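Local coordinates for protein transcriptional regulator, TetR family (Cytophaga hutchinsonii, PDB 3EUP) that probably regulates transcription as a TetR-family factor, binding DNA through an N-terminal helix-turn-helix, with a C-terminal domain that, as in relatives, may respond to a ligand, at residues K150-T156 / I196-V201; V73-V78 / V90-M94. All blocks are in the same frame, centred on the assembly; numbering follows the deposited sequence.

How the interactions relate
Both contacts tie together parts of the all-helical TetR-like chain. They lie on the same side of its centre, with their own centres about 21 Å apart and their nearest atoms about 7 Å apart, so they do not touch. In sequence they follow one another: interaction 2 (73-78 with 90-94) closes before interaction 1 (150-156 with 196-201) begins. Measured from contact centre to chain centre, interaction 2 lies about 11 Å away and joins the end of helix 55-78 to helix 91-96; interaction 1 lies about 27 Å away and fastens the chain's C-terminal end to the loop after helix 122-148. Helix 84-88, between the segments of interaction 2, touches Phe-152 of interaction 1 through Tyr-84 and Leu-88.

Interaction 1 of 2, residues K150-T156 / I196-V201; sequences KEFRPDT and IAGIEV
Two backbone hydrogen bonds form a single antiparallel beta bridge, with Phe-152 and Glu-200 as its non-hydrogen-bonded pair (CA to CA 4.1 Å), joining the loop after helix 122-148 to the chain beyond helix 182-197 in this TetR-like C-terminal domain. Arg-153 N donates to Ile-199 O (2.9 Å). The second bond, equally near-linear, runs from Val-201 N to Glu-151 O (3.1 Å). Long Arg-153 reaches several acceptors: Arg-153 NH1 and NH2 each donate a hydrogen bond to Gly-198 O (3.1 Å), Arg-153 NH1 adds a weak one to Glu-200 O (2.9 Å), and Arg-153 NE forms a salt bridge with Asp-155 OD2 (3.1 Å). Lys-150, with positive phi (65°), ends the preceding helix in a Schellman motif; type I turns span Arg-153 to Thr-156 and Ala-197 to Glu-200. Glu-151 and Glu-200 direct their carboxylates to Lys-85 N and NZ, respectively. On the more exposed side Val-201 packs on backbone, CG2 3.1 Å from Lys-150 O and CG1 3.4 Å from Phe-152 C. On the apolar side, Phe-152 CE1 lies 4.2 Å from Ile-196 CG2, and branched Ile-199 (chi1 p, chi2 t) suits the flat Phe-152 ring (chi1 m): its CD1 makes a CH-pi contact over the face, 3.8 Å from the centroid.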
ATOM      1  N   LYS A 150      21.045  14.055 -22.381  1.00 32.56           N
ATOM      2  CA  LYS A 150      22.301  13.318 -22.210  1.00 33.43           C
ATOM      3  C   LYS A 150      22.620  13.074 -20.741  1.00 32.75           C
ATOM      4  O   LYS A 150      23.756  12.824 -20.362  1.00 32.59           O
ATOM      5  CB  LYS A 150      23.441  14.085 -22.872  1.00 33.81           C
ATOM      6  CG  LYS A 150      24.639  13.228 -23.341  1.00 37.15           C
ATOM      7  CD  LYS A 150      25.857  14.090 -23.851  1.00 39.45           C
ATOM      8  CE  LYS A 150      25.455  15.115 -24.908  1.00 40.44           C
ATOM      9  NZ  LYS A 150      26.627  15.782 -25.598  1.00 41.06           N
ATOM     10  N   GLU A 151      21.591  13.124 -19.918  1.00 32.54           N
ATOM     11  CA  GLU A 151      21.725  12.882 -18.489  1.00 32.30           C
ATOM     12  C   GLU A 151      21.587  11.378 -18.184  1.00 31.72           C
ATOM     13  O   GLU A 151      22.287  10.834 -17.329  1.00 30.75           O
ATOM     14  CB  GLU A 151      20.663  13.688 -17.776  1.00 32.32           C
ATOM     15  CG  GLU A 151      20.922  13.874 -16.344  1.00 33.99           C
ATOM     16  CD  GLU A 151      19.985  14.878 -15.702  1.00 34.10           C
ATOM     17  OE1 GLU A 151      19.527  15.855 -16.352  1.00 34.03           O
ATOM     18  OE2 GLU A 151      19.730  14.691 -14.511  1.00 36.10           O
ATOM     19  N   PHE A 152      20.701  10.720 -18.938  1.00 30.98           N
ATOM     20  CA  PHE A 152      20.432   9.304 -18.812  1.00 29.98           C
ATOM     21  C   PHE A 152      20.703   8.639 -20.133  1.00 29.85           C
ATOM     22  O   PHE A 152      20.557   9.256 -21.191  1.00 27.99           O
ATOM     23  CB  PHE A 152      18.951   9.083 -18.520  1.00 29.99           C
ATOM     24  CG  PHE A 152      18.421   9.869 -17.365  1.00 30.29           C
ATOM     25  CD1 PHE A 152      19.167  10.021 -16.193  1.00 29.24           C
ATOM     26  CD2 PHE A 152      17.140  10.407 -17.418  1.00 29.17           C
ATOM     27  CE1 PHE A 152      18.665  10.724 -15.125  1.00 28.93           C
ATOM     28  CE2 PHE A 152      16.634  11.115 -16.338  1.00 29.52           C
ATOM     29  CZ  PHE A 152      17.399  11.267 -15.191  1.00 29.24           C
ATOM     30  N   ARG A 153      20.976   7.346 -20.072  1.00 30.24           N
ATOM     31  CA  ARG A 153      21.286   6.567 -21.255  1.00 30.93           C
ATOM     32  C   ARG A 153      20.077   6.302 -22.171  1.00 31.38           C
ATOM     33  O   ARG A 153      18.912   6.173 -21.698  1.00 30.15           O
ATOM     34  CB  ARG A 153      21.824   5.225 -20.817  1.00 31.81           C
ATOM     35  CG  ARG A 153      23.040   5.316 -19.926  1.00 34.04           C
ATOM     36  CD  ARG A 153      23.800   4.009 -19.992  1.00 37.70           C
ATOM     37  NE  ARG A 153      22.995   2.946 -19.415  1.00 40.97           N
ATOM     38  CZ  ARG A 153      22.879   2.726 -18.110  1.00 44.43           C
ATOM     39  NH1 ARG A 153      23.547   3.488 -17.246  1.00 45.71           N
ATOM     40  NH2 ARG A 153      22.099   1.737 -17.661  1.00 46.53           N
ATOM     41  N   PRO A 154      20.347   6.164 -23.479  1.00 30.79           N
ATOM     42  CA  PRO A 154      19.268   5.843 -24.421  1.00 30.96           C
ATOM     43  C   PRO A 154      18.795   4.387 -24.345  1.00 31.07           C
ATOM     44  O   PRO A 154      17.690   4.085 -24.788  1.00 31.06           O
ATOM     45  CB  PRO A 154      19.883   6.165 -25.804  1.00 30.85           C
ATOM     46  CG  PRO A 154      21.360   6.059 -25.609  1.00 30.55           C
ATOM     47  CD  PRO A 154      21.664   6.280 -24.141  1.00 30.96           C
ATOM     48  N   ASP A 155      19.579   3.486 -23.760  1.00 31.14           N
ATOM     49  CA  ASP A 155      19.087   2.092 -23.626  1.00 32.22           C
ATOM     50  C   ASP A 155      18.129   1.882 -22.424  1.00 31.33           C
ATOM     51  O   ASP A 155      17.653   0.769 -22.197  1.00 31.85           O
ATOM     52  CB  ASP A 155      20.244   1.079 -23.592  1.00 32.69           C
ATOM     53  CG  ASP A 155      21.085   1.174 -22.336  1.00 35.65           C
ATOM     54  OD1 ASP A 155      22.039   0.382 -22.231  1.00 38.98           O
ATOM     55  OD2 ASP A 155      20.817   2.032 -21.463  1.00 39.77           O
ATOM     56  N   THR A 156      17.842   2.948 -21.680  1.00 30.46           N
ATOM     57  CA  THR A 156      16.981   2.867 -20.501  1.00 30.31           C
ATOM     58  C   THR A 156      15.583   2.319 -20.816  1.00 30.55           C
ATOM     59  O   THR A 156      14.929   2.786 -21.748  1.00 29.97           O
ATOM     60  CB  THR A 156      16.778   4.248 -19.871  1.00 30.06           C
ATOM     61  OG1 THR A 156      18.045   4.813 -19.527  1.00 27.25           O
ATOM     62  CG2 THR A 156      15.888   4.150 -18.633  1.00 29.25           C
ATOM     63  N   ILE A 196      17.900   5.385 -10.058  1.00 26.86           N
ATOM     64  CA  ILE A 196      18.092   6.472 -11.022  1.00 27.47           C
ATOM     65  C   ILE A 196      19.583   6.681 -11.372  1.00 27.91           C
ATOM     66  O   ILE A 196      19.938   6.853 -12.576  1.00 27.34           O
ATOM     67  CB  ILE A 196      17.367   7.736 -10.554  1.00 27.41           C
ATOM     68  CG1 ILE A 196      15.873   7.431 -10.552  1.00 29.83           C
ATOM     69  CG2 ILE A 196      17.692   8.913 -11.509  1.00 28.30           C
ATOM     70  CD1 ILE A 196      15.123   8.264  -9.639  1.00 34.10           C
ATOM     71  N   ALA A 197      20.452   6.549 -10.364  1.00 27.57           N
ATOM     72  CA  ALA A 197      21.913   6.546 -10.600  1.00 27.11           C
ATOM     73  C   ALA A 197      22.275   5.492 -11.636  1.00 27.24           C
ATOM     74  O   ALA A 197      23.133   5.716 -12.471  1.00 26.94           O
ATOM     75  CB  ALA A 197      22.700   6.302  -9.314  1.00 26.65           C
ATOM     76  N   GLY A 198      21.590   4.356 -11.593  1.00 26.86           N
ATOM     77  CA  GLY A 198      21.857   3.270 -12.498  1.00 26.95           C
ATOM     78  C   GLY A 198      21.417   3.520 -13.927  1.00 27.12           C
ATOM     79  O   GLY A 198      21.773   2.744 -14.793  1.00 27.93           O
ATOM     80  N   ILE A 199      20.640   4.565 -14.197  1.00 26.71           N
ATOM     81  CA  ILE A 199      20.282   4.858 -15.575  1.00 26.62           C
ATOM     82  C   ILE A 199      21.128   6.034 -16.157  1.00 27.11           C
ATOM     83  O   ILE A 199      21.038   6.338 -17.337  1.00 25.46           O
ATOM     84  CB  ILE A 199      18.761   5.108 -15.780  1.00 26.50           C
ATOM     85  CG1 ILE A 199      18.288   6.366 -15.056  1.00 26.56           C
ATOM     86  CG2 ILE A 199      17.954   3.879 -15.334  1.00 27.31           C
ATOM     87  CD1 ILE A 199      16.950   6.919 -15.558  1.00 26.86           C
ATOM     88  N   GLU A 200      21.928   6.669 -15.318  1.00 26.99           N
ATOM     89  CA  GLU A 200      22.757   7.775 -15.752  1.00 28.84           C
ATOM     90  C   GLU A 200      23.778   7.397 -16.824  1.00 28.55           C
ATOM     91  O   GLU A 200      24.306   6.291 -16.849  1.00 28.98           O
ATOM     92  CB  GLU A 200      23.478   8.371 -14.555  1.00 29.46           C
ATOM     93  CG  GLU A 200      22.565   9.181 -13.657  1.00 32.88           C
ATOM     94  CD  GLU A 200      23.251   9.648 -12.375  1.00 38.70           C
ATOM     95  OE1 GLU A 200      23.860   8.813 -11.668  1.00 43.58           O
ATOM     96  OE2 GLU A 200      23.176  10.857 -12.063  1.00 43.87           O
ATOM     97  N   VAL A 201      24.053   8.332 -17.720  1.00 29.34           N
ATOM     98  CA  VAL A 201      25.082   8.130 -18.741  1.00 28.99           C
ATOM     99  C   VAL A 201      26.431   7.819 -18.066  1.00 29.51           C
ATOM    100  O   VAL A 201      26.686   8.260 -16.943  1.00 28.17           O
ATOM    101  CB  VAL A 201      25.176   9.363 -19.665  1.00 29.65           C
ATOM    102  CG1 VAL A 201      23.945   9.436 -20.607  1.00 27.15           C
ATOM    103  CG2 VAL A 201      25.299  10.639 -18.839  1.00 29.40           C
TER

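Interaction 2 of 2, residues V73-V78 / V90-M94; sequences VLTAKV and VYSSM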
ATOM      1  N   VAL A  73       2.075  19.394  -4.993  1.00 26.15           N
ATOM      2  CA  VAL A  73       3.336  19.445  -4.265  1.00 27.14           C
ATOM      3  C   VAL A  73       4.438  18.927  -5.138  1.00 28.27           C
ATOM      4  O   VAL A  73       5.468  19.589  -5.287  1.00 29.38           O
ATOM      5  CB  VAL A  73       3.300  18.658  -2.956  1.00 27.43           C
ATOM      6  CG1 VAL A  73       4.681  18.533  -2.363  1.00 27.83           C
ATOM      7  CG2 VAL A  73       2.360  19.330  -1.945  1.00 27.02           C
ATOM      8  N   LEU A  74       4.216  17.777  -5.762  1.00 29.50           N
ATOM      9  CA  LEU A  74       5.224  17.167  -6.618  1.00 30.51           C
ATOM     10  C   LEU A  74       5.575  18.116  -7.776  1.00 30.11           C
ATOM     11  O   LEU A  74       6.759  18.279  -8.116  1.00 30.03           O
ATOM     12  CB  LEU A  74       4.727  15.818  -7.146  1.00 31.03           C
ATOM     13  CG  LEU A  74       5.637  14.881  -7.971  1.00 33.84           C
ATOM     14  CD1 LEU A  74       4.937  13.510  -8.247  1.00 34.76           C
ATOM     15  CD2 LEU A  74       6.082  15.491  -9.315  1.00 37.68           C
ATOM     16  N   THR A  75       4.547  18.731  -8.372  1.00 29.99           N
ATOM     17  CA  THR A  75       4.721  19.737  -9.442  1.00 29.78           C
ATOM     18  C   THR A  75       5.589  20.902  -8.963  1.00 29.62           C
ATOM     19  O   THR A  75       6.520  21.330  -9.644  1.00 29.54           O
ATOM     20  CB  THR A  75       3.345  20.254 -10.004  1.00 30.07           C
ATOM     21  OG1 THR A  75       2.671  19.186 -10.683  1.00 31.04           O
ATOM     22  CG2 THR A  75       3.536  21.398 -11.013  1.00 30.86           C
ATOM     23  N   ALA A  76       5.312  21.397  -7.768  1.00 29.68           N
ATOM     24  CA  ALA A  76       6.007  22.563  -7.276  1.00 29.62           C
ATOM     25  C   ALA A  76       7.470  22.214  -6.994  1.00 29.84           C
ATOM     26  O   ALA A  76       8.356  22.980  -7.327  1.00 28.22           O
ATOM     27  CB  ALA A  76       5.307  23.150  -6.040  1.00 29.59           C
ATOM     28  N   LYS A  77       7.716  21.029  -6.437  1.00 29.77           N
ATOM     29  CA  LYS A  77       9.080  20.578  -6.131  1.00 30.57           C
ATOM     30  C   LYS A  77       9.870  20.240  -7.392  1.00 30.84           C
ATOM     31  O   LYS A  77      11.044  20.571  -7.495  1.00 31.88           O
ATOM     32  CB  LYS A  77       9.036  19.370  -5.185  1.00 31.41           C
ATOM     33  CG  LYS A  77       8.733  19.778  -3.758  1.00 32.25           C
ATOM     34  CD  LYS A  77       8.925  18.669  -2.796  1.00 35.69           C
ATOM     35  CE  LYS A  77       8.848  19.203  -1.388  1.00 37.00           C
ATOM     36  NZ  LYS A  77      10.049  19.988  -1.097  1.00 36.64           N
ATOM     37  N   VAL A  78       9.214  19.636  -8.373  1.00 31.19           N
ATOM     38  CA  VAL A  78       9.851  19.337  -9.650  1.00 31.64           C
ATOM     39  C   VAL A  78      10.267  20.640 -10.380  1.00 32.77           C
ATOM     40  O   VAL A  78      11.387  20.757 -10.841  1.00 32.30           O
ATOM     41  CB  VAL A  78       8.921  18.467 -10.526  1.00 31.70           C
ATOM     42  CG1 VAL A  78       9.342  18.468 -11.949  1.00 31.49           C
ATOM     43  CG2 VAL A  78       8.902  17.037  -9.994  1.00 31.98           C
ATOM     44  N   VAL A  90      12.478  13.917  -5.845  1.00 24.16           N
ATOM     45  CA  VAL A  90      11.827  14.808  -4.880  1.00 24.35           C
ATOM     46  C   VAL A  90      10.939  14.058  -3.832  1.00 24.70           C
ATOM     47  O   VAL A  90      10.433  14.677  -2.896  1.00 24.72           O
ATOM     48  CB  VAL A  90      10.951  15.816  -5.618  1.00 24.49           C
ATOM     49  CG1 VAL A  90      11.804  16.717  -6.573  1.00 24.59           C
ATOM     50  CG2 VAL A  90       9.852  15.063  -6.396  1.00 25.09           C
ATOM     51  N   TYR A  91      10.754  12.742  -3.987  1.00 24.14           N
ATOM     52  CA  TYR A  91       9.780  11.974  -3.187  1.00 23.08           C
ATOM     53  C   TYR A  91      10.114  11.937  -1.698  1.00 22.72           C
ATOM     54  O   TYR A  91       9.277  12.223  -0.861  1.00 21.85           O
ATOM     55  CB  TYR A  91       9.577  10.564  -3.808  1.00 22.81           C
ATOM     56  CG  TYR A  91       9.016  10.725  -5.213  1.00 23.53           C
ATOM     57  CD1 TYR A  91       7.680  11.026  -5.410  1.00 21.09           C
ATOM     58  CD2 TYR A  91       9.863  10.717  -6.334  1.00 22.72           C
ATOM     59  CE1 TYR A  91       7.190  11.241  -6.669  1.00 22.65           C
ATOM     60  CE2 TYR A  91       9.377  10.949  -7.596  1.00 22.33           C
ATOM     61  CZ  TYR A  91       8.043  11.206  -7.761  1.00 22.90           C
ATOM     62  OH  TYR A  91       7.548  11.458  -9.005  1.00 23.64           O
ATOM     63  N   SER A  92      11.348  11.642  -1.358  1.00 23.03           N
ATOM     64  CA  SER A  92      11.723  11.634   0.040  1.00 23.75           C
ATOM     65  C   SER A  92      11.438  12.964   0.768  1.00 23.98           C
ATOM     66  O   SER A  92      10.950  12.974   1.906  1.00 24.45           O
ATOM     67  CB  SER A  92      13.194  11.310   0.223  1.00 23.38           C
ATOM     68  OG  SER A  92      13.428  11.281   1.601  1.00 23.61           O
ATOM     69  N   SER A  93      11.716  14.087   0.124  1.00 24.48           N
ATOM     70  CA  SER A  93      11.512  15.332   0.824  1.00 25.21           C
ATOM     71  C   SER A  93       9.997  15.586   0.881  1.00 24.68           C
ATOM     72  O   SER A  93       9.490  16.031   1.906  1.00 23.75           O
ATOM     73  CB  SER A  93      12.308  16.485   0.197  1.00 25.71           C
ATOM     74  OG  SER A  93      11.574  17.051  -0.856  1.00 29.24           O
ATOM     75  N   MET A  94       9.265  15.229  -0.171  1.00 24.87           N
ATOM     76  CA  MET A  94       7.828  15.426  -0.146  1.00 25.78           C
ATOM     77  C   MET A  94       7.156  14.656   1.000  1.00 24.96           C
ATOM     78  O   MET A  94       6.272  15.202   1.684  1.00 24.12           O
ATOM     79  CB  MET A  94       7.227  15.073  -1.496  1.00 27.22           C
ATOM     80  CG  MET A  94       5.748  15.362  -1.610  1.00 32.17           C
ATOM     81  SD  MET A  94       5.086  14.895  -3.260  1.00 42.02           S
ATOM     82  CE  MET A  94       6.616  14.817  -4.311  1.00 15.98           C
TER
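At the apolar centre Met-94 reaches across to the end of helix 55-78. Its long, unbranched side chain, extended through chi1 and chi2 (both t), lays Met-94 CG 3.4 Å from Val-73 CG1 and carries Met-94 CE to within 3.6 Å of Leu-74 CB; a flexible thioether is well suited to filling the space between two aliphatic residues. Leu-74 also meets Tyr-91, with Leu-74 CD1 3.6 Å from Tyr-91 CE1. The tyrosine CA-to-CB bond points away from helix 55-78, yet its long side chain still brings the hydroxyl to Leu-74, where it is hydrogen-bonded to Trp-135 of helix 122-148. The closest CA approach, 6.5 Å between Lys-77 CA and Val-90 CA, is consistent with the small side chain of Val-90. Val-90 CG2 packs against Val-78 CG2 at 4.2 Å, and Val-90 CB lies 4.1 Å from Lys-77 CB. From there Lys-77 runs outward along residues 90-94: its methylenes, with Lys-77 CD 4.2 Å from Met-94 CB, extend the apolar surface before Lys-77 NZ makes a weak hydrogen bond to Ser-93 OG at 3.3 Å. Ser-93 OG in turn gives a weak bond to Val-90 O, also 3.3 Å. The contact packs the C-terminal end of helix 55-78, which as in other TetR-family proteins links the probable DNA-binding domain to the rest, against residues 90-94. With one weak polar link across the segments, cohesion probably rests chiefly on the fit of apolar side chains.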